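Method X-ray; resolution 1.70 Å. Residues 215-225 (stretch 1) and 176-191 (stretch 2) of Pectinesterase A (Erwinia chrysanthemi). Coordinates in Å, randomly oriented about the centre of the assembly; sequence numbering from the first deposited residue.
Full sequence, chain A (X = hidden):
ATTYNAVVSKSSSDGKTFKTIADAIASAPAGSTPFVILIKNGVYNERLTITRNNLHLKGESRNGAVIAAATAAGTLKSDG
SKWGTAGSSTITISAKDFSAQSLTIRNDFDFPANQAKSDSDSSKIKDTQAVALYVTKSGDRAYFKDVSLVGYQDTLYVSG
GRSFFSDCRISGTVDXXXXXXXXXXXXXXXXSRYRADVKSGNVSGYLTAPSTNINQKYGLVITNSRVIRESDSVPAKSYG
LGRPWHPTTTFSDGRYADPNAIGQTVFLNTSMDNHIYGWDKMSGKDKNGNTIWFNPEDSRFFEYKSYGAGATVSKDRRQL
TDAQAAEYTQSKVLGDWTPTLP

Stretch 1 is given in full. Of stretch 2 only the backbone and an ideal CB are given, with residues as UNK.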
# COMPACT_ATOMS: atom_id res chain seq x y z
N ASN A 215 10.62 0.08 -18.29
CA ASN A 215 11.12 1.39 -18.74
C ASN A 215 10.98 2.50 -17.71
O ASN A 215 11.47 3.62 -17.92
CB ASN A 215 10.44 1.80 -20.05
CG ASN A 215 10.77 0.86 -21.20
OD1 ASN A 215 11.92 0.48 -21.39
ND2 ASN A 215 9.75 0.50 -21.97
N GLN A 216 10.32 2.20 -16.60
CA GLN A 216 10.16 3.14 -15.49
C GLN A 216 11.35 3.00 -14.54
O GLN A 216 11.66 1.89 -14.09
CB GLN A 216 8.85 2.89 -14.76
CG GLN A 216 8.56 3.87 -13.64
CD GLN A 216 7.16 3.71 -13.09
OE1 GLN A 216 6.18 3.81 -13.82
NE2 GLN A 216 7.06 3.46 -11.78
N LYS A 217 11.99 4.12 -14.24
CA LYS A 217 13.24 4.14 -13.48
C LYS A 217 13.09 3.65 -12.04
O LYS A 217 13.91 2.86 -11.56
CB LYS A 217 13.87 5.54 -13.52
CG LYS A 217 15.30 5.62 -13.01
CD LYS A 217 16.32 5.15 -14.05
CE LYS A 217 17.72 5.69 -13.75
NZ LYS A 217 18.21 5.36 -12.38
N TYR A 218 12.04 4.12 -11.36
CA TYR A 218 11.85 3.77 -9.95
C TYR A 218 10.48 3.16 -9.68
O TYR A 218 9.47 3.62 -10.20
CB TYR A 218 12.04 5.01 -9.07
CG TYR A 218 13.40 5.65 -9.22
CD1 TYR A 218 14.53 5.09 -8.61
CD2 TYR A 218 13.57 6.80 -9.97
CE1 TYR A 218 15.79 5.67 -8.75
CE2 TYR A 218 14.83 7.40 -10.12
CZ TYR A 218 15.93 6.82 -9.51
OH TYR A 218 17.17 7.40 -9.64
N GLY A 219 10.48 2.11 -8.85
CA GLY A 219 9.26 1.48 -8.39
C GLY A 219 9.08 1.74 -6.91
O GLY A 219 8.90 2.88 -6.49
N LEU A 220 9.17 0.67 -6.12
CA LEU A 220 9.02 0.78 -4.67
C LEU A 220 10.38 0.94 -4.03
O LEU A 220 11.24 0.06 -4.16
CB LEU A 220 8.30 -0.46 -4.11
CG LEU A 220 7.04 -0.90 -4.88
CD1 LEU A 220 6.49 -2.19 -4.31
CD2 LEU A 220 5.97 0.19 -4.88
N VAL A 221 10.58 2.06 -3.35
CA VAL A 221 11.87 2.39 -2.73
C VAL A 221 11.65 2.63 -1.24
O VAL A 221 10.91 3.54 -0.85
CB VAL A 221 12.54 3.61 -3.41
CG1 VAL A 221 13.92 3.89 -2.79
CG2 VAL A 221 12.68 3.38 -4.93
N ILE A 222 12.27 1.79 -0.42
CA ILE A 222 12.06 1.84 1.03
C ILE A 222 13.37 2.25 1.72
O ILE A 222 14.38 1.56 1.59
CB ILE A 222 11.55 0.47 1.59
CG1 ILE A 222 10.16 0.14 1.04
CG2 ILE A 222 11.48 0.49 3.12
CD1 ILE A 222 10.17 -0.80 -0.15
N THR A 223 13.34 3.38 2.42
CA THR A 223 14.56 3.95 3.01
C THR A 223 14.41 4.21 4.51
O THR A 223 13.35 4.65 4.97
CB THR A 223 14.99 5.28 2.31
OG1 THR A 223 14.00 6.30 2.53
CG2 THR A 223 15.18 5.09 0.82
N ASN A 224 15.48 3.94 5.26
CA ASN A 224 15.56 4.31 6.68
C ASN A 224 14.34 3.83 7.46
O ASN A 224 13.79 4.54 8.31
CB ASN A 224 15.72 5.83 6.83
CG ASN A 224 16.82 6.40 5.94
OD1 ASN A 224 16.60 7.33 5.16
ND2 ASN A 224 18.02 5.84 6.06
N SER A 225 13.92 2.60 7.17
CA SER A 225 12.69 2.06 7.73
C SER A 225 12.94 0.84 8.61
O SER A 225 14.09 0.46 8.85
CB SER A 225 11.71 1.74 6.60
OG SER A 225 11.22 2.93 6.02
N UNK A 176 1.46 -6.61 0.54
CA UNK A 176 0.77 -5.49 1.19
C UNK A 176 1.19 -4.10 0.74
O UNK A 176 0.55 -3.11 1.08
CB UNK A 176 0.98 -5.59 2.70
N UNK A 177 2.26 -4.04 -0.05
CA UNK A 177 2.58 -2.85 -0.85
C UNK A 177 2.77 -3.38 -2.26
O UNK A 177 3.69 -4.15 -2.50
CB UNK A 177 3.81 -2.10 -0.34
N UNK A 178 1.90 -2.99 -3.18
CA UNK A 178 1.96 -3.55 -4.53
C UNK A 178 1.55 -2.53 -5.59
O UNK A 178 0.85 -1.55 -5.28
CB UNK A 178 1.06 -4.79 -4.63
N UNK A 179 1.98 -2.76 -6.82
CA UNK A 179 1.60 -1.88 -7.93
C UNK A 179 2.79 -1.34 -8.69
O UNK A 179 3.94 -1.70 -8.43
CB UNK A 179 0.76 -0.71 -7.41
N UNK A 180 2.49 -0.47 -9.66
CA UNK A 180 3.46 -0.02 -10.65
C UNK A 180 3.91 1.42 -10.43
O UNK A 180 4.65 1.97 -11.24
CB UNK A 180 2.87 -0.16 -12.05
N UNK A 181 3.45 2.02 -9.34
CA UNK A 181 3.79 3.42 -9.05
C UNK A 181 5.23 3.62 -8.62
O UNK A 181 5.97 2.65 -8.36
CB UNK A 181 2.87 3.96 -7.96
N UNK A 182 5.65 4.88 -8.60
CA UNK A 182 6.91 5.24 -7.98
C UNK A 182 6.54 5.64 -6.55
O UNK A 182 5.94 6.69 -6.33
CB UNK A 182 7.63 6.36 -8.73
N UNK A 183 6.87 4.78 -5.60
CA UNK A 183 6.47 4.99 -4.22
C UNK A 183 7.68 4.93 -3.32
O UNK A 183 8.38 3.91 -3.25
CB UNK A 183 5.43 3.96 -3.79
N UNK A 184 7.95 6.04 -2.64
CA UNK A 184 9.09 6.18 -1.74
C UNK A 184 8.60 6.16 -0.30
O UNK A 184 7.65 6.87 0.04
CB UNK A 184 9.86 7.47 -2.03
N UNK A 185 9.26 5.35 0.53
CA UNK A 185 8.88 5.19 1.93
C UNK A 185 10.09 5.56 2.77
O UNK A 185 11.17 4.99 2.59
CB UNK A 185 8.40 3.77 2.23
N UNK A 186 9.92 6.51 3.68
CA UNK A 186 11.00 6.90 4.58
C UNK A 186 10.58 6.90 6.04
O UNK A 186 9.54 7.46 6.39
CB UNK A 186 11.52 8.29 4.20
N UNK A 187 11.40 6.27 6.88
CA UNK A 187 11.13 6.18 8.31
C UNK A 187 9.76 5.57 8.61
O UNK A 187 9.01 6.07 9.44
CB UNK A 187 11.23 7.57 8.94
N UNK A 188 9.46 4.48 7.91
CA UNK A 188 8.21 3.76 8.09
C UNK A 188 8.42 2.44 8.82
O UNK A 188 9.48 1.82 8.71
CB UNK A 188 7.55 3.51 6.73
N UNK A 189 7.39 2.02 9.56
CA UNK A 189 7.34 0.68 10.12
C UNK A 189 6.48 -0.18 9.21
O UNK A 189 5.29 0.08 9.04
CB UNK A 189 6.80 0.69 11.55
N UNK A 190 7.09 -1.21 8.63
CA UNK A 190 6.36 -2.14 7.77
C UNK A 190 6.14 -3.41 8.58
O UNK A 190 7.10 -4.11 8.92
CB UNK A 190 7.11 -2.43 6.47
N UNK A 191 4.88 -3.68 8.89
CA UNK A 191 4.51 -4.67 9.90
C UNK A 191 3.92 -5.94 9.27
O UNK A 191 2.81 -5.91 8.75
CB UNK A 191 3.51 -4.06 10.88

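Stretch 1 lays strand 220-223 parallel to 182-186, their axes 4.7 Å apart, so the backbone sets the frame and side chains alternate between two faces.

Position 176 has nothing of stretch 1 within reach of its CB, so this contact sets no rule there; it is Phe176. At 177 the CB points toward stretch 1 and lies 4.8 Å from Leu220 CD1, which favours a medium or large aliphatic. Ile177 fits, its CG2 4.0 Å from Leu220 CD1. Position 178 points away and is free as far as stretch 1 is concerned; it is Phe178. At 179, phi/psi of 126/-176 would jam a CB against the preceding carbonyl, and Gly179 answers that.

Position 180 also points away, so stretch 1 leaves its side chain open and many polar or small residues would do. It is Asp180, whose backbone O accepts from Gln216 NE2 at 2.9 Å, a bond indifferent to the side chain. Asp180 directs its carboxylate to partners elsewhere in the structure. Position 181 points away at ordinary backbone angles, so stretch 1 does not demand its residue, Gly181.

Position 182 is more exacting. Its ideal CB sits 3.6 Å from Tyr218 O, an acceptor calling for a short donor; serine or threonine would suit. Thr182, at chi1 m, donates from OG1 to Tyr218 O at 2.9 Å, while its CG2 lies 3.8 Å from Tyr218 CB.

At 183 the CB shares a face with Leu220, whose CD2 is already 4.0 Å away, so a small apolar group suffices. Ala183 provides it, and its backbone N and O clasp the residues flanking Leu220: Ala183 N donates to Gly219 O and Val221 N to Ala183 O, each at 2.9 Å.

Position 184 turns to the face of Val221 and Thr223, where methyl groups invite a branched aliphatic. Leu184 reaches back with CD1, 3.7 Å from Val221 CG1 and 4.1 Å from Thr223 CG2.

Position 185 returns to the Leu220 face, its CB 4.2 Å from Ile222 CG1; a large apolar or aromatic residue suits. Phe185 places CD1 3.8 Å from Ile222 CG1, and Val221 O lies at the ring edge. Its backbone N donates to Val221 O at 2.8 Å and its O accepts from Thr223 N at 2.7 Å.

At 186 the CB is 3.6 Å from Thr223 OG1, with Asn224 OD1 beyond, so a polar donor is wanted. Asn186 uses ND2 for both, donating to Thr223 OG1 and to Asn224 OD1, each at 2.8 Å.

Position 187 has phi/psi of 56/45, left-handed, which favours glycine or asparagine. Asn187 donates from N to Thr223 O at 3.2 Å, and a water bridges its OD1 and Asn224 O.

At 188 the CB points sideways, passing 3.8 Å from Ser225 OG; a small residue fits easily, and a larger one whose chain leads off elsewhere is not excluded by stretch 1. Cys188 donates from N to Ser225 OG at 3.0 Å; its side chain is covalently bonded elsewhere in the structure.

Position 189 points away: Asp189. Position 190 points toward stretch 1, and an aliphatic can reach Ile222; Leu190 CD1 comes 4.1 Å from Ile222 CG2. Position 191 is out of reach: Val191.

Stretch 2, residues 176-191: FIFGDGTALFNNCDLV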
# COMPACT_ATOMS: atom_id res chain seq x y z
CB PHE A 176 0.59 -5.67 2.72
CG PHE A 176 1.86 -5.57 3.54
CD1 PHE A 176 2.35 -4.33 3.96
CD2 PHE A 176 2.51 -6.73 3.98
CE1 PHE A 176 3.50 -4.24 4.77
CE2 PHE A 176 3.65 -6.65 4.80
CZ PHE A 176 4.15 -5.41 5.19
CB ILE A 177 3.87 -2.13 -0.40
CG1 ILE A 177 3.77 -1.70 1.07
CG2 ILE A 177 4.14 -0.92 -1.31
CD1 ILE A 177 5.11 -1.27 1.68
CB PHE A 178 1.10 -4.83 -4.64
CG PHE A 178 -0.39 -4.58 -4.64
CD1 PHE A 178 -1.04 -4.14 -3.49
CD2 PHE A 178 -1.15 -4.80 -5.79
CE1 PHE A 178 -2.41 -3.90 -3.49
CE2 PHE A 178 -2.53 -4.58 -5.80
CZ PHE A 178 -3.16 -4.13 -4.64
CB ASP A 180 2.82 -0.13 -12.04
CG ASP A 180 1.55 0.69 -12.14
OD1 ASP A 180 0.53 0.29 -11.55
OD2 ASP A 180 1.58 1.74 -12.81
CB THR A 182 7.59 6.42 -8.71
OG1 THR A 182 7.89 6.03 -10.07
CG2 THR A 182 8.88 6.82 -8.01
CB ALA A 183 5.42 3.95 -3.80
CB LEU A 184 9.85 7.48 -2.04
CG LEU A 184 11.04 7.86 -1.15
CD1 LEU A 184 12.19 6.84 -1.29
CD2 LEU A 184 11.54 9.26 -1.48
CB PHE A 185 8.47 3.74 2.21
CG PHE A 185 7.33 3.26 1.35
CD1 PHE A 185 7.56 2.77 0.06
CD2 PHE A 185 6.02 3.30 1.83
CE1 PHE A 185 6.51 2.34 -0.73
CE2 PHE A 185 4.96 2.86 1.04
CZ PHE A 185 5.20 2.39 -0.24
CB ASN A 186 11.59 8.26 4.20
CG ASN A 186 12.82 8.61 5.03
OD1 ASN A 186 12.76 9.48 5.90
ND2 ASN A 186 13.91 7.90 4.80
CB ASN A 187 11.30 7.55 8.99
CG ASN A 187 11.33 7.45 10.50
OD1 ASN A 187 11.91 6.52 11.06
ND2 ASN A 187 10.71 8.42 11.17
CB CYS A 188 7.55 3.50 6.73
SG CYS A 188 6.80 4.96 5.96
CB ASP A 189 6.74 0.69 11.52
CG ASP A 189 7.74 1.11 12.58
OD1 ASP A 189 8.90 1.41 12.24
OD2 ASP A 189 7.36 1.14 13.77
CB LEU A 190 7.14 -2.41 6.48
CG LEU A 190 7.55 -1.18 5.65
CD1 LEU A 190 8.24 -1.61 4.36
CD2 LEU A 190 6.37 -0.25 5.34
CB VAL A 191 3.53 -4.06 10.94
CG1 VAL A 191 3.22 -5.06 12.06
CG2 VAL A 191 4.09 -2.75 11.52
O HOH W 1 14.76 6.79 10.39
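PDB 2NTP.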